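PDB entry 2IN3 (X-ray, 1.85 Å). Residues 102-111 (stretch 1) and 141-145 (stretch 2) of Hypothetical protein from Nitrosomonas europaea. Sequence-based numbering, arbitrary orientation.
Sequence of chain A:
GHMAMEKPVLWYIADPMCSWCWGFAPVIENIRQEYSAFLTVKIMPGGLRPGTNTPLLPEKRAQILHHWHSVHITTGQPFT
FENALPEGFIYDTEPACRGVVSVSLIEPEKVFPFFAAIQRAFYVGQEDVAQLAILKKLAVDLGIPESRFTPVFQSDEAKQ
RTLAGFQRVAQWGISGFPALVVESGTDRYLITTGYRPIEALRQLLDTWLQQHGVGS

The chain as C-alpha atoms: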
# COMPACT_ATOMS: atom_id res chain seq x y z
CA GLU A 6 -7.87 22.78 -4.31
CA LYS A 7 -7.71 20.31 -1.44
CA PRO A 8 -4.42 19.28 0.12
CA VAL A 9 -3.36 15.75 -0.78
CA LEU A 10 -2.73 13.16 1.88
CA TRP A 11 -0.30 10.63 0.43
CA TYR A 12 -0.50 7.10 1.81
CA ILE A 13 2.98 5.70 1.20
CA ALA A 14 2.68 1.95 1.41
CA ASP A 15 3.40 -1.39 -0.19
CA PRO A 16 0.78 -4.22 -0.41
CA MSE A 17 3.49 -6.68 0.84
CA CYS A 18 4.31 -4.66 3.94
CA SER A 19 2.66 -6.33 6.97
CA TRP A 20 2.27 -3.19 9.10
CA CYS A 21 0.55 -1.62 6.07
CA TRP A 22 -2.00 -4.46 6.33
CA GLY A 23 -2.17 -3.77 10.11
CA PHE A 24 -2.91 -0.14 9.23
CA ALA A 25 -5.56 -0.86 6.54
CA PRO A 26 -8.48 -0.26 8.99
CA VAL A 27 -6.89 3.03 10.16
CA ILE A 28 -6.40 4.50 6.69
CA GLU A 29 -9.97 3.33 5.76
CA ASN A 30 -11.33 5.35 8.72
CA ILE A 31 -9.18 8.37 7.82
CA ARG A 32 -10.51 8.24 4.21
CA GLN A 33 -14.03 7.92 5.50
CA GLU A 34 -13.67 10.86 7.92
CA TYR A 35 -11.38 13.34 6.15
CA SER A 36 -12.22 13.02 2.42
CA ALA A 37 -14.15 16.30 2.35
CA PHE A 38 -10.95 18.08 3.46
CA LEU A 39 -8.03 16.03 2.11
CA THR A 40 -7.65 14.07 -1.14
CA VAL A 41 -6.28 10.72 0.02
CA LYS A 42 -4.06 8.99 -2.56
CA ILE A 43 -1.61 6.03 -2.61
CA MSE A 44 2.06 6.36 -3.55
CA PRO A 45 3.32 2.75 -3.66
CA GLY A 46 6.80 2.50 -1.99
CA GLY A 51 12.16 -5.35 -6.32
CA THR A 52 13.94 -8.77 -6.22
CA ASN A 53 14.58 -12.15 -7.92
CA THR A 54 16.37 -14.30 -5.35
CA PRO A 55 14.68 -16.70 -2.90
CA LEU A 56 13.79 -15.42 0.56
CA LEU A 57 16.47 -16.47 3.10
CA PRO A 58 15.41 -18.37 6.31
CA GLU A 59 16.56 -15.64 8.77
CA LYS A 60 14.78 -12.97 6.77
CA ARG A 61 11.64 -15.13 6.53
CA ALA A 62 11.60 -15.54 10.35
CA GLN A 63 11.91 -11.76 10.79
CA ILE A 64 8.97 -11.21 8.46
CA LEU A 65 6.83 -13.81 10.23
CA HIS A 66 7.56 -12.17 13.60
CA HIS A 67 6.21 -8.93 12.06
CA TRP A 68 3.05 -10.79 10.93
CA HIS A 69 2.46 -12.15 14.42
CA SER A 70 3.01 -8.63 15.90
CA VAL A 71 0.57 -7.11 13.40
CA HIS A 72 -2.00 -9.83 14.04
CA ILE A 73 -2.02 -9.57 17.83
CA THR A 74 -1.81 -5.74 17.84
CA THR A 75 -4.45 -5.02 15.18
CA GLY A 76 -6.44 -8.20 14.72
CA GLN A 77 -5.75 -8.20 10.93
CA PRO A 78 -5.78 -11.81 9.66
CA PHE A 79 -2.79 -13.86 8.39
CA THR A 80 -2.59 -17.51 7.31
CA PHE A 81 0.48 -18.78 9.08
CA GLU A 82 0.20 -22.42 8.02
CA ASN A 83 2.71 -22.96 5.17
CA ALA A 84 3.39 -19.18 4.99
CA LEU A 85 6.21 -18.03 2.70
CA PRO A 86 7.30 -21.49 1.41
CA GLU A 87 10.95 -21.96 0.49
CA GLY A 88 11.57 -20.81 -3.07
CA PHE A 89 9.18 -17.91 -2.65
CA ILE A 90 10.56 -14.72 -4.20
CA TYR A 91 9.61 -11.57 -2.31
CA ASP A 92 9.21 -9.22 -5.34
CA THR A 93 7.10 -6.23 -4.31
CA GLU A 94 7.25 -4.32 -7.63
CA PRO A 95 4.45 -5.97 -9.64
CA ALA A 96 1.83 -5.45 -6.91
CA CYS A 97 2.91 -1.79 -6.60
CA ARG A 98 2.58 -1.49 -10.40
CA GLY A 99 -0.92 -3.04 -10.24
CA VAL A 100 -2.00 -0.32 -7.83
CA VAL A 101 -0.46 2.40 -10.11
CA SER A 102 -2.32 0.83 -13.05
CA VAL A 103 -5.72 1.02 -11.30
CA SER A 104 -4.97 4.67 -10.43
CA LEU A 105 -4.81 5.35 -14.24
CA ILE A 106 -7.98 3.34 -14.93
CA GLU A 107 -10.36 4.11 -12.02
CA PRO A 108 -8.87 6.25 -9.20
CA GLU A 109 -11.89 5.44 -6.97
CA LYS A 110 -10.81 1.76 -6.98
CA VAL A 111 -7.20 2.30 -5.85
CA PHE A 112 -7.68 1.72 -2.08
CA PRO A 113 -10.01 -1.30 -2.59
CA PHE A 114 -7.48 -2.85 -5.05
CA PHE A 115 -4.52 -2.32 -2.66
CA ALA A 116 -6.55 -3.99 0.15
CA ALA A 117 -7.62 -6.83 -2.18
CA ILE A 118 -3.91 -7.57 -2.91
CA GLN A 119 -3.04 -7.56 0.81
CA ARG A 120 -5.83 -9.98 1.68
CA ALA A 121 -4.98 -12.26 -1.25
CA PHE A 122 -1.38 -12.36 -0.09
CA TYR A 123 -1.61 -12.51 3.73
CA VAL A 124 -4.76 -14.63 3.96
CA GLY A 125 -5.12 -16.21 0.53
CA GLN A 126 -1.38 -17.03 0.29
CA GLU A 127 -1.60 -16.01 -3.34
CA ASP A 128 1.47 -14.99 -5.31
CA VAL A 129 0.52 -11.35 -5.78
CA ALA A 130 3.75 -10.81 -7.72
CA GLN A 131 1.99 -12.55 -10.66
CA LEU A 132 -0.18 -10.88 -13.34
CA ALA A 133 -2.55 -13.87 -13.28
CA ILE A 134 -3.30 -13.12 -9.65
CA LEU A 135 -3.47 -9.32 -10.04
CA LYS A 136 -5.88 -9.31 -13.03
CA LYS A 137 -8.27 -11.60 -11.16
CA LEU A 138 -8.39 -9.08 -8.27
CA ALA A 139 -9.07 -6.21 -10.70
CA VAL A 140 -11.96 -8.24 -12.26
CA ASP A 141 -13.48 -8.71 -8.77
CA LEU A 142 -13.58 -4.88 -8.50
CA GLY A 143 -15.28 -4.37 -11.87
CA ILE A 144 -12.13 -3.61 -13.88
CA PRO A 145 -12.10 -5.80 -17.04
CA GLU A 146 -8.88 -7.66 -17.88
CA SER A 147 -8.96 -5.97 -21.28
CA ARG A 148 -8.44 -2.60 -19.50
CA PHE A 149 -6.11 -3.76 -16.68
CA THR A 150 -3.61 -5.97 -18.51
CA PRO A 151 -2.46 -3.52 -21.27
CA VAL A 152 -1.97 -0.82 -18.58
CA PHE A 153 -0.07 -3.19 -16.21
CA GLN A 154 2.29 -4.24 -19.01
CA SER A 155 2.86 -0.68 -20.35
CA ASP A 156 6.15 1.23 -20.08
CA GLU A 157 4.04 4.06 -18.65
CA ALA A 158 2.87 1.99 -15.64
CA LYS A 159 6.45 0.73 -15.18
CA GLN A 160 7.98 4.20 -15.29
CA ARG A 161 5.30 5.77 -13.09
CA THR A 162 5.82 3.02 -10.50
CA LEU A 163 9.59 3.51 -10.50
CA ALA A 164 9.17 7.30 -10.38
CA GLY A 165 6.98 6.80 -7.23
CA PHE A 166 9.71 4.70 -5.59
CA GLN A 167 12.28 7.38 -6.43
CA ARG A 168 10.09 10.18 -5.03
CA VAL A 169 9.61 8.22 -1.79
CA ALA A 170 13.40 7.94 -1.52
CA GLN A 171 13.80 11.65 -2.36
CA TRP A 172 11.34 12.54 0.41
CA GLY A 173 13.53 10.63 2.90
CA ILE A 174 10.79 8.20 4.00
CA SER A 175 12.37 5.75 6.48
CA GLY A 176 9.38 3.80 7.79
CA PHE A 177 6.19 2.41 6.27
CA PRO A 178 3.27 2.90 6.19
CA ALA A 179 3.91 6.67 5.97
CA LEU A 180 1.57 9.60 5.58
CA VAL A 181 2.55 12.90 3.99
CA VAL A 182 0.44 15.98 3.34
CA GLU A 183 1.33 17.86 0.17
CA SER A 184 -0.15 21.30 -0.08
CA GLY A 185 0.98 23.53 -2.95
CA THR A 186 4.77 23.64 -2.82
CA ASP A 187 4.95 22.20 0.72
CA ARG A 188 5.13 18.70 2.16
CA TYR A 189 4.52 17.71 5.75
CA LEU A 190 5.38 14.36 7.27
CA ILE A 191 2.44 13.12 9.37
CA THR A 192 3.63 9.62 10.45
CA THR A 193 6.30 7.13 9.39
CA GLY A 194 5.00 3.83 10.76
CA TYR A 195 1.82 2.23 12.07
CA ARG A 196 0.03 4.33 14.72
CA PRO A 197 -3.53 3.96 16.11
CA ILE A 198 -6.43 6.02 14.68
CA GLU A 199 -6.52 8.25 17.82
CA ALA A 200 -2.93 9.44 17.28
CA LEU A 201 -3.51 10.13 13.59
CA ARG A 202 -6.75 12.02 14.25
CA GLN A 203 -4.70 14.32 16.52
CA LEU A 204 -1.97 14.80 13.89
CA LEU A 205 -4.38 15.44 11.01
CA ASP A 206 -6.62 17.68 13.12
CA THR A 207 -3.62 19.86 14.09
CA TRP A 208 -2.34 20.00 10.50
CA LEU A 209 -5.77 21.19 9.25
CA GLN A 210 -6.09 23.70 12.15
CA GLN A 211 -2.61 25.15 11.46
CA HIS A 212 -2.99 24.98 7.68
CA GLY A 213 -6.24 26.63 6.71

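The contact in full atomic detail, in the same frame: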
# COMPACT_ATOMS: atom_id res chain seq x y z
N SER A 102 -1.46 1.10 -11.91
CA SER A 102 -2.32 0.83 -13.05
C SER A 102 -3.80 1.17 -12.80
O SER A 102 -4.43 1.81 -13.64
CB SER A 102 -2.22 -0.63 -13.49
OG SER A 102 -0.92 -0.96 -13.95
N VAL A 103 -4.33 0.75 -11.65
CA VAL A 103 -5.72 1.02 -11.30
C VAL A 103 -5.92 2.53 -11.09
O VAL A 103 -6.97 3.09 -11.44
CB VAL A 103 -6.14 0.20 -10.05
CG1 VAL A 103 -7.50 0.68 -9.52
CG2 VAL A 103 -6.15 -1.31 -10.39
N SER A 104 -4.91 3.21 -10.57
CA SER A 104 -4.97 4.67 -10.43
C SER A 104 -5.17 5.39 -11.79
O SER A 104 -5.77 6.47 -11.82
CB SER A 104 -3.75 5.24 -9.69
OG SER A 104 -2.64 5.36 -10.56
N LEU A 105 -4.67 4.81 -12.88
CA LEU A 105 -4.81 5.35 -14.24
C LEU A 105 -6.17 4.98 -14.86
O LEU A 105 -6.70 5.69 -15.74
CB LEU A 105 -3.69 4.80 -15.14
CG LEU A 105 -2.25 5.07 -14.65
CD1 LEU A 105 -1.18 4.44 -15.51
CD2 LEU A 105 -2.04 6.55 -14.55
N ILE A 106 -6.71 3.85 -14.42
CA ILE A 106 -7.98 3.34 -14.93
C ILE A 106 -9.20 3.90 -14.17
O ILE A 106 -10.11 4.49 -14.78
CB ILE A 106 -8.03 1.78 -14.91
CG1 ILE A 106 -6.87 1.22 -15.74
CG2 ILE A 106 -9.39 1.28 -15.48
CD1 ILE A 106 -6.68 -0.28 -15.59
N GLU A 107 -9.23 3.68 -12.86
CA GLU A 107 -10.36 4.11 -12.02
C GLU A 107 -9.82 4.49 -10.65
O GLU A 107 -9.74 3.64 -9.76
CB GLU A 107 -11.45 3.01 -11.92
CG GLU A 107 -12.19 2.69 -13.22
CD GLU A 107 -13.29 1.65 -13.06
OE1 GLU A 107 -14.48 2.04 -13.06
OE2 GLU A 107 -12.99 0.45 -12.93
N PRO A 108 -9.43 5.77 -10.47
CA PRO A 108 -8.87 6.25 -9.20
C PRO A 108 -9.67 5.86 -7.95
O PRO A 108 -9.08 5.62 -6.90
CB PRO A 108 -8.88 7.77 -9.37
CG PRO A 108 -8.73 7.97 -10.81
CD PRO A 108 -9.51 6.86 -11.46
N GLU A 109 -11.00 5.78 -8.08
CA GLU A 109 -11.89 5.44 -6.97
C GLU A 109 -11.68 4.00 -6.47
O GLU A 109 -12.07 3.66 -5.35
CB GLU A 109 -13.34 5.64 -7.43
CG GLU A 109 -13.52 6.85 -8.36
CD GLU A 109 -13.11 6.63 -9.86
OE1 GLU A 109 -13.11 7.63 -10.62
OE2 GLU A 109 -12.81 5.48 -10.28
N LYS A 110 -11.03 3.18 -7.30
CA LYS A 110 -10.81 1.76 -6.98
C LYS A 110 -9.40 1.44 -6.48
O LYS A 110 -9.09 0.26 -6.19
CB LYS A 110 -11.14 0.88 -8.16
CG LYS A 110 -12.64 0.87 -8.44
CD LYS A 110 -12.99 0.03 -9.62
CE LYS A 110 -14.49 0.14 -9.84
NZ LYS A 110 -14.91 -0.61 -11.03
N VAL A 111 -8.58 2.47 -6.34
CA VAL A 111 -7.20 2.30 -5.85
C VAL A 111 -7.09 1.69 -4.42
O VAL A 111 -6.35 0.72 -4.20
CB VAL A 111 -6.39 3.61 -5.95
CG1 VAL A 111 -5.01 3.45 -5.29
CG2 VAL A 111 -6.24 4.01 -7.42
N ASP A 141 -12.58 -8.64 -9.92
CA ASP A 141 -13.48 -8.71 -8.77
C ASP A 141 -14.03 -7.31 -8.43
O ASP A 141 -15.13 -7.16 -7.89
CB ASP A 141 -12.73 -9.24 -7.53
CG ASP A 141 -12.31 -10.73 -7.64
OD1 ASP A 141 -12.95 -11.50 -8.38
OD2 ASP A 141 -11.35 -11.12 -6.92
N LEU A 142 -13.24 -6.29 -8.77
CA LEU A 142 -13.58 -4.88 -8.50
C LEU A 142 -14.24 -4.17 -9.70
O LEU A 142 -14.45 -2.96 -9.67
CB LEU A 142 -12.34 -4.13 -8.05
CG LEU A 142 -11.99 -4.54 -6.61
CD1 LEU A 142 -10.59 -4.07 -6.31
CD2 LEU A 142 -12.99 -3.93 -5.65
N GLY A 143 -14.54 -4.92 -10.74
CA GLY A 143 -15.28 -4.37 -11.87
C GLY A 143 -14.38 -3.78 -12.95
O GLY A 143 -14.86 -3.14 -13.88
N ILE A 144 -13.08 -4.04 -12.85
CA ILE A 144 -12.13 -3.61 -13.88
C ILE A 144 -11.83 -4.78 -14.82
O ILE A 144 -11.17 -5.75 -14.41
CB ILE A 144 -10.83 -3.09 -13.26
CG1 ILE A 144 -11.14 -1.97 -12.27
CG2 ILE A 144 -9.89 -2.60 -14.37
CD1 ILE A 144 -9.94 -1.46 -11.49
N PRO A 145 -12.31 -4.71 -16.09
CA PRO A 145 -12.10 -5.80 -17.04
C PRO A 145 -10.62 -6.01 -17.33
O PRO A 145 -9.86 -5.06 -17.34
CB PRO A 145 -12.81 -5.32 -18.32
CG PRO A 145 -13.71 -4.21 -17.89
CD PRO A 145 -13.08 -3.60 -16.68

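Along stretch 1, contact with stretch 2 recurs at Val103, Ile106, Glu107 and Lys110, the three- and four-residue spacing that keeps side chains on one side of a helical path. Ser102 is too far away to take part, but its carbonyl O accepts the backbone N of Ile106 at 3.2 Å and so helps hold the last helical turn. Val103 is buried, with its CA-to-CB bond toward stretch 2. Its chi1 of 169° (t) accompanies an apolar contact of 3.8 Å between Val103 CG1 and Ile144 CD1. One turn on, Ile106 meets the same partner: Ile106 CG2 lies 4.1 Å from Ile144 CG2. Ile144 is therefore the hub. It loses 98 Å² of the 288 Å² buried in total, and its branched, wholly apolar side chain, with chi1 m and chi2 t, can touch both residues.

At Glu107 the chain leaves helical geometry (phi/psi -147/89), although Glu107 N still bonds to Val103 O at 2.7 Å. Its carboxylate reaches the edge of the apolar patch, with Glu107 OE2 3.1 Å from Ile144 CG1, a close approach without a hydrogen bond. The charge is answered within stretch 1: Lys110 NZ donates to Glu107 OE2 at 2.9 Å, forming a salt bridge.

The 3-10 segment 108-110 follows, and Lys110 N bonds to Glu107 O at 2.8 Å. Lys110 is nearly fully extended beyond chi1 (m, then t, t, t), which carries its amine across the gap to make the sole hydrogen bond between the stretches, Lys110 NZ to Leu142 O at 2.8 Å. The aliphatic part also packs, with Lys110 CD 3.8 Å from Ile144 CG1. Gly143 suits this site: an ideal CB there would lie only 3.0 Å from Lys110 NZ, and its phi/psi of 90/11 would jam that atom against the preceding carbonyl O.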